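Local coordinates for penicillin-binding protein A (Mycobacterium tuberculosis, PDB 3UN7) that probably acts as a periplasmic, membrane-anchored transpeptidase that cross-links the peptidoglycan cell wall and helps to regulate cell length, at residues A56-G60 against T69-R73; E75-G81 against G102-D106; R112-G117 against V453-Q459; N182-T188 against L287-E291. All coordinates share one frame; numbering follows the deposited sequence.

Interaction 1. Residues A56-G60 against T69-R73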
loop_
_atom_site.group_PDB
_atom_site.type_symbol
_atom_site.label_atom_id
_atom_site.label_comp_id
_atom_site.label_asym_id
_atom_site.label_seq_id
_atom_site.Cartn_x
_atom_site.Cartn_y
_atom_site.Cartn_z
ATOM N N ALA A 56 -13.410 0.603 -6.674
ATOM C CA ALA A 56 -13.085 -0.488 -7.608
ATOM C C ALA A 56 -11.976 -1.442 -7.119
ATOM O O ALA A 56 -12.110 -2.647 -7.262
ATOM C CB ALA A 56 -12.765 0.052 -8.995
ATOM N N PRO A 57 -10.876 -0.913 -6.539
ATOM C CA PRO A 57 -9.835 -1.802 -6.019
ATOM C C PRO A 57 -10.318 -2.726 -4.892
ATOM O O PRO A 57 -9.697 -3.765 -4.645
ATOM C CB PRO A 57 -8.798 -0.812 -5.465
ATOM C CG PRO A 57 -8.963 0.394 -6.323
ATOM C CD PRO A 57 -10.471 0.498 -6.398
ATOM N N VAL A 58 -11.408 -2.329 -4.223
ATOM C CA VAL A 58 -11.982 -3.116 -3.152
ATOM C C VAL A 58 -13.088 -4.022 -3.709
ATOM O O VAL A 58 -13.042 -5.229 -3.517
ATOM C CB VAL A 58 -12.515 -2.212 -1.994
ATOM C CG1 VAL A 58 -13.266 -3.048 -0.943
ATOM C CG2 VAL A 58 -11.382 -1.463 -1.338
ATOM N N THR A 59 -14.070 -3.449 -4.404
ATOM C CA THR A 59 -15.205 -4.269 -4.871
ATOM C C THR A 59 -14.807 -5.190 -6.026
ATOM O O THR A 59 -15.234 -6.327 -6.079
ATOM C CB THR A 59 -16.424 -3.417 -5.298
ATOM O OG1 THR A 59 -16.069 -2.611 -6.417
ATOM C CG2 THR A 59 -16.925 -2.525 -4.142
ATOM N N GLY A 60 -13.991 -4.678 -6.939
ATOM C CA GLY A 60 -13.831 -5.263 -8.260
ATOM C C GLY A 60 -15.159 -5.193 -9.006
ATOM O O GLY A 60 -16.013 -4.332 -8.709
ATOM N N THR A 69 -14.115 -9.993 -10.095
ATOM C CA THR A 69 -12.750 -9.723 -9.594
ATOM C C THR A 69 -12.819 -9.238 -8.159
ATOM O O THR A 69 -13.923 -9.028 -7.636
ATOM C CB THR A 69 -12.029 -8.612 -10.390
ATOM O OG1 THR A 69 -12.846 -7.429 -10.398
ATOM C CG2 THR A 69 -11.737 -9.059 -11.817
ATOM N N ALA A 70 -11.641 -9.042 -7.551
ATOM C CA ALA A 70 -11.470 -8.562 -6.177
ATOM C C ALA A 70 -12.451 -9.241 -5.196
ATOM O O ALA A 70 -12.580 -10.466 -5.233
ATOM C CB ALA A 70 -11.555 -7.026 -6.115
ATOM N N LEU A 71 -13.144 -8.476 -4.349
ATOM C CA LEU A 71 -14.033 -9.103 -3.338
ATOM C C LEU A 71 -15.288 -9.750 -3.910
ATOM O O LEU A 71 -15.817 -10.682 -3.311
ATOM C CB LEU A 71 -14.432 -8.122 -2.240
ATOM C CG LEU A 71 -13.380 -7.728 -1.212
ATOM C CD1 LEU A 71 -14.027 -6.782 -0.190
ATOM C CD2 LEU A 71 -12.769 -8.970 -0.523
ATOM N N GLU A 72 -15.774 -9.264 -5.058
ATOM C CA GLU A 72 -16.878 -9.966 -5.734
ATOM C C GLU A 72 -16.452 -11.416 -6.002
ATOM O O GLU A 72 -17.244 -12.363 -5.851
ATOM C CB GLU A 72 -17.294 -9.282 -7.049
ATOM C CG GLU A 72 -17.862 -7.856 -6.920
ATOM C CD GLU A 72 -19.338 -7.796 -6.509
ATOM O OE1 GLU A 72 -19.826 -8.704 -5.793
ATOM O OE2 GLU A 72 -20.017 -6.825 -6.912
ATOM N N ARG A 73 -15.194 -11.594 -6.393
ATOM C CA ARG A 73 -14.690 -12.936 -6.691
ATOM C C ARG A 73 -14.373 -13.698 -5.401
ATOM O O ARG A 73 -14.803 -14.849 -5.226
ATOM C CB ARG A 73 -13.457 -12.876 -7.601
ATOM C CG ARG A 73 -13.018 -14.255 -8.124
ATOM C CD ARG A 73 -12.002 -14.136 -9.266
ATOM N NE ARG A 73 -11.728 -15.425 -9.927
ATOM C CZ ARG A 73 -12.497 -15.982 -10.869
ATOM N NH1 ARG A 73 -13.627 -15.399 -11.280
ATOM N NH2 ARG A 73 -12.147 -17.149 -11.401
#
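The methyl CB of Ala70 lies over one face of the peptide joining Thr59 to Gly60, 3.7 Å from Thr59 C. Glu72 CG comes in from the other side of that peptide plane, obliquely at its oxygen, 3.2 Å from Thr59 O. The contact joins two helix ends in the N-terminal part that belongs to the dimerisation-domain family. The last carbonyls of helix 52-59 meet N-H groups from the first turn of helix 70-74, and two short strands link the helices. Glu72 N donates to Thr59 O at 3.2 Å, tilted 19° from the carbonyl plane. One residue back, Leu71 N makes a weak bond to Val58 O. Val58 CG1 and Leu71 CD1 lie alongside each other, 3.9 Å apart, with both side chains pointing the same way. Gly60 turns out of the helix with a positive phi of 63°. Ala70 CB packs closely on it, 3.5 Å from Gly60 N. Glu72 bends at chi2 (-81°), which turns its carboxylate away from the Thr59 carbonyl. Arg47 and Arg23 form salt bridges to its two oxygens. Thr69 OG1 is bonded to Phe61 N and passes 3.2 Å from Gly60 CA. Within the first segment, Thr59 OG1 donates to Gly60 O at 2.9 Å, in the carbonyl plane and on a lone pair.

Interaction 2. Residues E75-G81 against G102-D106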
loop_
_atom_site.group_PDB
_atom_site.type_symbol
_atom_site.label_atom_id
_atom_site.label_comp_id
_atom_site.label_asym_id
_atom_site.label_seq_id
_atom_site.Cartn_x
_atom_site.Cartn_y
_atom_site.Cartn_z
ATOM N N GLU A 75 -15.331 -13.263 -2.320
ATOM C CA GLU A 75 -16.460 -13.538 -1.430
ATOM C C GLU A 75 -17.682 -14.002 -2.207
ATOM O O GLU A 75 -18.794 -13.978 -1.699
ATOM C CB GLU A 75 -16.790 -12.307 -0.557
ATOM C CG GLU A 75 -15.657 -11.844 0.339
ATOM C CD GLU A 75 -15.291 -12.836 1.453
ATOM O OE1 GLU A 75 -14.237 -12.631 2.067
ATOM O OE2 GLU A 75 -16.032 -13.804 1.720
ATOM N N ASP A 76 -17.459 -14.494 -3.426
ATOM C CA ASP A 76 -18.554 -14.987 -4.261
ATOM C C ASP A 76 -19.559 -15.942 -3.576
ATOM O O ASP A 76 -20.769 -15.720 -3.694
ATOM C CB ASP A 76 -18.019 -15.602 -5.553
ATOM C CG ASP A 76 -19.026 -15.534 -6.694
ATOM O OD1 ASP A 76 -19.926 -14.671 -6.675
ATOM O OD2 ASP A 76 -18.915 -16.365 -7.614
ATOM N N PRO A 77 -19.080 -16.998 -2.864
ATOM C CA PRO A 77 -20.023 -17.935 -2.244
ATOM C C PRO A 77 -20.919 -17.298 -1.178
ATOM O O PRO A 77 -22.089 -17.668 -1.052
ATOM C CB PRO A 77 -19.112 -18.990 -1.617
ATOM C CG PRO A 77 -17.807 -18.876 -2.349
ATOM C CD PRO A 77 -17.681 -17.404 -2.603
ATOM N N ILE A 78 -20.381 -16.349 -0.419
ATOM C CA ILE A 78 -21.187 -15.607 0.552
ATOM C C ILE A 78 -22.167 -14.685 -0.187
ATOM O O ILE A 78 -23.382 -14.681 0.091
ATOM C CB ILE A 78 -20.289 -14.826 1.555
ATOM C CG1 ILE A 78 -19.612 -15.813 2.532
ATOM C CG2 ILE A 78 -21.079 -13.734 2.309
ATOM C CD1 ILE A 78 -20.530 -16.363 3.636
ATOM N N LEU A 79 -21.646 -13.938 -1.159
ATOM C CA LEU A 79 -22.463 -12.942 -1.840
ATOM C C LEU A 79 -23.571 -13.564 -2.671
ATOM O O LEU A 79 -24.679 -13.023 -2.726
ATOM C CB LEU A 79 -21.593 -11.998 -2.692
ATOM C CG LEU A 79 -20.644 -11.151 -1.846
ATOM C CD1 LEU A 79 -19.553 -10.547 -2.703
ATOM C CD2 LEU A 79 -21.440 -10.060 -1.138
ATOM N N ASN A 80 -23.282 -14.692 -3.316
ATOM C CA ASN A 80 -24.312 -15.392 -4.085
ATOM C C ASN A 80 -25.149 -16.389 -3.267
ATOM O O ASN A 80 -26.109 -16.962 -3.777
ATOM C CB ASN A 80 -23.751 -16.010 -5.384
ATOM C CG ASN A 80 -22.876 -17.230 -5.149
ATOM O OD1 ASN A 80 -23.058 -17.959 -4.184
ATOM N ND2 ASN A 80 -21.920 -17.469 -6.060
ATOM N N GLY A 81 -24.793 -16.571 -2.000
ATOM C CA GLY A 81 -25.580 -17.398 -1.075
ATOM C C GLY A 81 -25.357 -18.903 -1.159
ATOM O O GLY A 81 -26.104 -19.663 -0.555
ATOM N N GLY A 102 -28.358 -13.313 -0.935
ATOM C CA GLY A 102 -26.990 -13.662 -0.578
ATOM C C GLY A 102 -26.625 -13.026 0.748
ATOM O O GLY A 102 -27.374 -12.203 1.282
ATOM N N GLY A 103 -25.483 -13.414 1.294
ATOM C CA GLY A 103 -25.009 -12.817 2.531
ATOM C C GLY A 103 -24.247 -11.538 2.257
ATOM O O GLY A 103 -24.093 -11.140 1.105
ATOM N N ASN A 104 -23.778 -10.897 3.321
ATOM C CA ASN A 104 -23.100 -9.605 3.239
ATOM C C ASN A 104 -21.646 -9.693 3.646
ATOM O O ASN A 104 -21.281 -10.467 4.537
ATOM C CB ASN A 104 -23.778 -8.584 4.156
ATOM C CG ASN A 104 -24.873 -7.796 3.459
ATOM O OD1 ASN A 104 -25.476 -8.256 2.476
ATOM N ND2 ASN A 104 -25.135 -6.577 3.970
ATOM N N VAL A 105 -20.830 -8.854 3.016
ATOM C CA VAL A 105 -19.415 -8.746 3.327
ATOM C C VAL A 105 -19.157 -7.350 3.868
ATOM O O VAL A 105 -19.301 -6.365 3.154
ATOM C CB VAL A 105 -18.552 -8.954 2.073
ATOM C CG1 VAL A 105 -17.056 -8.652 2.370
ATOM C CG2 VAL A 105 -18.755 -10.352 1.513
ATOM N N ASP A 106 -18.746 -7.291 5.125
ATOM C CA ASP A 106 -18.435 -6.052 5.808
ATOM C C ASP A 106 -16.922 -5.831 5.802
ATOM O O ASP A 106 -16.199 -6.487 6.546
ATOM C CB ASP A 106 -18.957 -6.134 7.242
ATOM C CG ASP A 106 -20.474 -6.005 7.322
ATOM O OD1 ASP A 106 -21.149 -5.886 6.257
ATOM O OD2 ASP A 106 -21.001 -6.014 8.465
#
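Gly102 and Gly103 press closely against the end of helix 76-79. Gly103 N donates to Ile78 O at 2.7 Å, from 31° off the carbonyl plane. Gly81 N reaches the same oxygen from the opposite face, so two N-H groups grip Ile78 O. Beside this bond, Gly102 CA makes a C-H...O contact of 3.2 Å with Leu79 O, nearly straight at the hydrogen. Gly81 leaves helical geometry with a positive phi. The chain 102-106 then enters strand 104-107, which lies inside a mixed sheet between strands 26-28 and 339-343. Val105 points from this strand toward the helix, so the contact is one of a short helix resting on a sheet. Val105 CG2 touches both Glu75 CB, at 3.5 Å, and Leu79 CD2, at 3.8 Å. A chi1 of -60° puts Glu75 CG, anti to the carbonyl carbon, against the same valine; the chain then bends at chi2 (-67°). Ile78 CG2 is looser, 4.2 Å from Val105 CG2. Gly103 O is buried here with no polar partner, although Leu79 CD2 lies 3.6 Å from it. The other side of the helix is more open. Asp76, Pro77 and Asn80 are partly exposed there, and Asn80 points away from the glycines, its OD1 bonded to Ser82.

Interaction 3. Residues R112-G117 against V453-Q459; sequences RIQQAG and VIEAALQ
Ile113 is the main bump of this contact, and it fits a hollow formed by Val453, Ala456 and Ala457. The two helices run nearly antiparallel, at 162°, with their axes 8.4 Å apart. They are helix 111-123 and helix 446-458, which pack side by side on the five-stranded antiparallel sheet of the transpeptidase fold. The small residues Ala116, Gly117, Ala456 and Ala457 permit the close spacing. The two branches of Ile113 diverge. CG1 lies anti to the carbonyl carbon (chi1 -53°) and carries CD1 to Ala457 CB, 3.5 Å away. CG2 turns to the other side and meets Val453 CG1 at 3.6 Å. Val453 is the answering bump. Its CG2 settles against Gly117 CA at 3.6 Å, where that residue has no side chain to stand in the way. On the side away from the sheet the methyls of Ala116 and Ala456 meet, CB to CB at 3.6 Å. Ala456 CB also lies 3.9 Å from Arg112 O. Below this layer Ile113 touches Leu144, Ala145 and Ala135, and Val453 touches Val133, Ala135 and Val427, so both bumps also rest on the sheet. The outer edge of the contact is polar and open. There Arg112 and Gln459 cross at about a right angle, and Arg112 NH2 stands 4.1 Å from Gln459 OE1.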
loop_
_atom_site.group_PDB
_atom_site.type_symbol
_atom_site.label_atom_id
_atom_site.label_comp_id
_atom_site.label_asym_id
_atom_site.label_seq_id
_atom_site.Cartn_x
_atom_site.Cartn_y
_atom_site.Cartn_z
ATOM N N ARG A 112 -14.371 7.528 4.804
ATOM C CA ARG A 112 -13.736 8.847 4.962
ATOM C C ARG A 112 -12.276 8.794 4.542
ATOM O O ARG A 112 -11.792 9.686 3.846
ATOM C CB ARG A 112 -13.824 9.336 6.409
ATOM C CG ARG A 112 -15.237 9.511 6.918
ATOM C CD ARG A 112 -15.261 10.141 8.302
ATOM N NE ARG A 112 -15.519 11.582 8.238
ATOM C CZ ARG A 112 -16.529 12.203 8.851
ATOM N NH1 ARG A 112 -17.386 11.520 9.606
ATOM N NH2 ARG A 112 -16.674 13.519 8.720
ATOM N N ILE A 113 -11.582 7.731 4.938
ATOM C CA ILE A 113 -10.167 7.602 4.612
ATOM C C ILE A 113 -9.991 7.283 3.120
ATOM O O ILE A 113 -9.218 7.938 2.436
ATOM C CB ILE A 113 -9.458 6.569 5.521
ATOM C CG1 ILE A 113 -9.722 6.915 6.997
ATOM C CG2 ILE A 113 -7.928 6.533 5.257
ATOM C CD1 ILE A 113 -9.132 5.897 7.979
ATOM N N GLN A 114 -10.733 6.297 2.621
ATOM C CA GLN A 114 -10.693 5.933 1.199
ATOM C C GLN A 114 -10.953 7.161 0.302
ATOM O O GLN A 114 -10.222 7.394 -0.666
ATOM C CB GLN A 114 -11.725 4.841 0.911
ATOM C CG GLN A 114 -11.703 4.333 -0.525
ATOM C CD GLN A 114 -10.761 3.163 -0.716
ATOM O OE1 GLN A 114 -10.129 2.714 0.230
ATOM N NE2 GLN A 114 -10.679 2.651 -1.946
ATOM N N GLN A 115 -12.007 7.915 0.629
ATOM C CA GLN A 115 -12.398 9.108 -0.117
ATOM C C GLN A 115 -11.315 10.181 -0.072
ATOM O O GLN A 115 -11.009 10.772 -1.104
ATOM C CB GLN A 115 -13.744 9.668 0.366
ATOM C CG GLN A 115 -14.386 10.709 -0.583
ATOM C CD GLN A 115 -14.850 10.087 -1.894
ATOM O OE1 GLN A 115 -15.553 9.080 -1.886
ATOM N NE2 GLN A 115 -14.436 10.672 -3.026
ATOM N N ALA A 116 -10.702 10.396 1.099
ATOM C CA ALA A 116 -9.601 11.358 1.206
ATOM C C ALA A 116 -8.395 10.955 0.366
ATOM O O ALA A 116 -7.788 11.788 -0.287
ATOM C CB ALA A 116 -9.195 11.558 2.660
ATOM N N GLY A 117 -8.045 9.671 0.380
ATOM C CA GLY A 117 -6.916 9.197 -0.422
ATOM C C GLY A 117 -7.204 9.395 -1.897
ATOM O O GLY A 117 -6.376 9.939 -2.636
ATOM N N VAL A 453 -4.575 11.838 4.252
ATOM C CA VAL A 453 -5.101 10.513 4.572
ATOM C C VAL A 453 -5.054 10.282 6.081
ATOM O O VAL A 453 -6.036 9.809 6.678
ATOM C CB VAL A 453 -4.358 9.401 3.786
ATOM C CG1 VAL A 453 -4.757 8.038 4.269
ATOM C CG2 VAL A 453 -4.668 9.526 2.309
ATOM N N ILE A 454 -3.921 10.632 6.691
ATOM C CA ILE A 454 -3.761 10.584 8.143
ATOM C C ILE A 454 -4.782 11.484 8.849
ATOM O O ILE A 454 -5.406 11.071 9.831
ATOM C CB ILE A 454 -2.313 10.950 8.567
ATOM C CG1 ILE A 454 -1.355 9.866 8.084
ATOM C CG2 ILE A 454 -2.233 11.123 10.094
ATOM C CD1 ILE A 454 0.141 10.253 8.090
ATOM N N GLU A 455 -4.960 12.699 8.335
ATOM C CA GLU A 455 -5.915 13.645 8.918
ATOM C C GLU A 455 -7.307 13.025 8.931
ATOM O O GLU A 455 -7.991 13.070 9.952
ATOM C CB GLU A 455 -5.922 14.965 8.149
ATOM C CG GLU A 455 -6.814 16.054 8.771
ATOM C CD GLU A 455 -6.541 17.438 8.195
ATOM O OE1 GLU A 455 -5.454 17.637 7.584
ATOM O OE2 GLU A 455 -7.405 18.336 8.366
ATOM N N ALA A 456 -7.700 12.428 7.806
ATOM C CA ALA A 456 -9.014 11.790 7.673
ATOM C C ALA A 456 -9.166 10.650 8.673
ATOM O O ALA A 456 -10.213 10.513 9.323
ATOM C CB ALA A 456 -9.218 11.290 6.254
ATOM N N ALA A 457 -8.114 9.848 8.809
ATOM C CA ALA A 457 -8.082 8.743 9.777
ATOM C C ALA A 457 -8.241 9.181 11.231
ATOM O O ALA A 457 -8.860 8.482 12.029
ATOM C CB ALA A 457 -6.787 7.934 9.610
ATOM N N LEU A 458 -7.677 10.334 11.574
ATOM C CA LEU A 458 -7.638 10.797 12.973
ATOM C C LEU A 458 -8.767 11.744 13.367
ATOM O O LEU A 458 -8.925 12.092 14.543
ATOM C CB LEU A 458 -6.278 11.441 13.278
ATOM C CG LEU A 458 -5.059 10.528 13.104
ATOM C CD1 LEU A 458 -3.771 11.250 13.462
ATOM C CD2 LEU A 458 -5.210 9.239 13.922
ATOM N N GLN A 459 -9.568 12.160 12.392
ATOM C CA GLN A 459 -10.678 13.076 12.667
ATOM C C GLN A 459 -11.688 12.529 13.689
ATOM O O GLN A 459 -12.360 11.519 13.448
ATOM C CB GLN A 459 -11.399 13.427 11.369
ATOM C CG GLN A 459 -10.774 14.578 10.622
ATOM C CD GLN A 459 -11.757 15.253 9.687
ATOM O OE1 GLN A 459 -12.787 14.670 9.305
ATOM N NE2 GLN A 459 -11.454 16.498 9.316
#

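Interaction 4. Residues N182-T188 against L287-E291; sequences NRAISET and LQVAE
Asn182 opens the first segment and barely touches the second, its ND2 lying 4.5 Å from Leu287 CD1. Its main work is local. Asn182 O accepts from Ser186 N, and Asn182 OD1 takes a weak bond from Ala184 N, which together hold the turn that presents Ile185. Arg183 faces elsewhere and forms a salt bridge to Glu432. Ile185 carries the contact. Its CG1 stands between the backbone N and the carbonyl carbon (chi1 63°), and this sends CD1 across to the second segment. There CD1 meets Leu287 CB at 3.7 Å and Gln288 O at 3.4 Å. Ile185 CB faces Val289 CG2 at 4.1 Å, the two side chains crossing at about a right angle. Ile185 and Val289 both also touch Leu318 on helix 317-328. Ile185 O accepts from Ala290 N at 2.8 Å. This bond is nearly straight, 167° at the hydrogen, and arrives almost along the C=O axis. A water ties the same region together. It donates to Gln288 O at 2.7 Å and weakly to Ile185 O, and it is also bonded to Ser186 OG. Ser186 O then lies against Ala290 CB. Thr188 closes the segment with its CG2 against Glu291 O, 3.6 Å away. The contact joins two irregular loops of the transpeptidase domain and lies away from the active site. Through the chain alone, the first loop runs on to Ser193, the probable acyl-ester serine, which opens the SxxK motif of penicillin-binding proteins.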
loop_
_atom_site.group_PDB
_atom_site.type_symbol
_atom_site.label_atom_id
_atom_site.label_comp_id
_atom_site.label_asym_id
_atom_site.label_seq_id
_atom_site.Cartn_x
_atom_site.Cartn_y
_atom_site.Cartn_z
ATOM N N ASN A 182 -4.986 -3.068 -9.821
ATOM C CA ASN A 182 -5.037 -2.607 -8.449
ATOM C C ASN A 182 -3.589 -2.384 -8.033
ATOM O O ASN A 182 -2.906 -3.307 -7.598
ATOM C CB ASN A 182 -5.738 -3.622 -7.530
ATOM C CG ASN A 182 -5.818 -3.140 -6.104
ATOM O OD1 ASN A 182 -5.104 -2.211 -5.721
ATOM N ND2 ASN A 182 -6.683 -3.761 -5.302
ATOM N N ARG A 183 -3.129 -1.147 -8.214
ATOM C CA ARG A 183 -1.737 -0.775 -7.975
ATOM C C ARG A 183 -1.302 -0.938 -6.517
ATOM O O ARG A 183 -0.115 -1.088 -6.244
ATOM C CB ARG A 183 -1.494 0.669 -8.436
ATOM C CG ARG A 183 -1.461 0.798 -9.946
ATOM C CD ARG A 183 -1.332 2.245 -10.456
ATOM N NE ARG A 183 -0.786 2.232 -11.816
ATOM C CZ ARG A 183 -1.483 1.992 -12.925
ATOM N NH1 ARG A 183 -0.845 1.976 -14.091
ATOM N NH2 ARG A 183 -2.804 1.761 -12.884
ATOM N N ALA A 184 -2.255 -0.895 -5.589
ATOM C CA ALA A 184 -1.950 -0.990 -4.160
ATOM C C ALA A 184 -1.394 -2.362 -3.758
ATOM O O ALA A 184 -0.599 -2.456 -2.822
ATOM C CB ALA A 184 -3.185 -0.688 -3.347
ATOM N N ILE A 185 -1.829 -3.412 -4.457
ATOM C CA ILE A 185 -1.488 -4.805 -4.073
ATOM C C ILE A 185 -0.988 -5.708 -5.187
ATOM O O ILE A 185 -0.434 -6.757 -4.904
ATOM C CB ILE A 185 -2.671 -5.528 -3.406
ATOM C CG1 ILE A 185 -3.874 -5.670 -4.373
ATOM C CG2 ILE A 185 -3.059 -4.819 -2.117
ATOM C CD1 ILE A 185 -4.996 -6.598 -3.854
ATOM N N SER A 186 -1.228 -5.331 -6.441
ATOM C CA SER A 186 -0.938 -6.205 -7.596
ATOM C C SER A 186 0.328 -5.813 -8.341
ATOM O O SER A 186 0.798 -6.566 -9.192
ATOM C CB SER A 186 -2.103 -6.206 -8.596
ATOM O OG SER A 186 -3.258 -6.813 -8.045
ATOM N N GLU A 187 0.862 -4.629 -8.054
ATOM C CA GLU A 187 2.033 -4.131 -8.778
ATOM C C GLU A 187 3.139 -3.836 -7.780
ATOM O O GLU A 187 2.866 -3.390 -6.659
ATOM C CB GLU A 187 1.663 -2.883 -9.597
ATOM C CG GLU A 187 2.761 -2.333 -10.550
ATOM C CD GLU A 187 2.234 -1.271 -11.533
ATOM O OE1 GLU A 187 1.008 -1.232 -11.798
ATOM O OE2 GLU A 187 3.045 -0.460 -12.046
ATOM N N THR A 188 4.383 -4.109 -8.177
ATOM C CA THR A 188 5.528 -3.797 -7.336
ATOM C C THR A 188 6.322 -2.678 -7.989
ATOM O O THR A 188 6.325 -2.538 -9.220
ATOM C CB THR A 188 6.469 -5.000 -7.119
ATOM O OG1 THR A 188 6.865 -5.512 -8.387
ATOM C CG2 THR A 188 5.812 -6.093 -6.297
ATOM N N LEU A 287 -7.942 -10.802 -0.753
ATOM C CA LEU A 287 -7.352 -10.457 -2.052
ATOM C C LEU A 287 -5.890 -10.890 -2.078
ATOM O O LEU A 287 -5.181 -10.724 -1.088
ATOM C CB LEU A 287 -7.445 -8.953 -2.357
ATOM C CG LEU A 287 -8.823 -8.295 -2.276
ATOM C CD1 LEU A 287 -8.790 -6.908 -2.876
ATOM C CD2 LEU A 287 -9.856 -9.156 -2.998
ATOM N N GLN A 288 -5.454 -11.438 -3.208
ATOM C CA GLN A 288 -4.049 -11.829 -3.378
ATOM C C GLN A 288 -3.169 -10.586 -3.518
ATOM O O GLN A 288 -3.521 -9.621 -4.218
ATOM C CB GLN A 288 -3.874 -12.718 -4.615
ATOM C CG GLN A 288 -4.676 -14.035 -4.566
ATOM C CD GLN A 288 -4.206 -15.075 -5.579
ATOM O OE1 GLN A 288 -3.121 -14.965 -6.156
ATOM N NE2 GLN A 288 -5.031 -16.101 -5.795
ATOM N N VAL A 289 -2.024 -10.625 -2.855
ATOM C CA VAL A 289 -1.044 -9.531 -2.901
ATOM C C VAL A 289 0.201 -10.054 -3.605
ATOM O O VAL A 289 0.650 -11.169 -3.322
ATOM C CB VAL A 289 -0.705 -9.056 -1.483
ATOM C CG1 VAL A 289 0.328 -7.901 -1.502
ATOM C CG2 VAL A 289 -1.996 -8.612 -0.769
ATOM N N ALA A 290 0.740 -9.255 -4.530
ATOM C CA ALA A 290 2.004 -9.551 -5.200
ATOM C C ALA A 290 3.114 -9.627 -4.169
ATOM O O ALA A 290 3.167 -8.816 -3.231
ATOM C CB ALA A 290 2.325 -8.472 -6.239
ATOM N N GLU A 291 3.993 -10.606 -4.337
ATOM C CA GLU A 291 5.141 -10.782 -3.454
ATOM C C GLU A 291 6.145 -9.677 -3.706
ATOM O O GLU A 291 6.457 -9.382 -4.856
ATOM C CB GLU A 291 5.814 -12.144 -3.696
ATOM C CG GLU A 291 6.896 -12.468 -2.665
ATOM C CD GLU A 291 7.799 -13.596 -3.108
ATOM O OE1 GLU A 291 8.331 -13.536 -4.238
ATOM O OE2 GLU A 291 7.987 -14.547 -2.324
HETATM O O HOH W 1 -2.072 -9.172 -6.457
#

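Overall arrangement
Interactions 1 and 2 follow each other along the chain, with centres about 12 Å apart. They touch where Leu79 CD1 lies 3.6 Å from Glu72 OE1. Interaction 1 also meets interaction 4, although their segments fall in different sequence families, with centres about 13 Å apart: Leu287 CD2 packs 3.4 Å from Ala70 C. Its link to interaction 3 is slighter, through Val58 CG2 and Gln114 NE2. Interaction 3 joins helices far apart in sequence, and interaction 4 is nested inside the loop it closes. Those two do not touch, their nearest atoms being about 8 Å apart. None of the four contacts includes Ser193, but segment 182-188 ends only five residues before it.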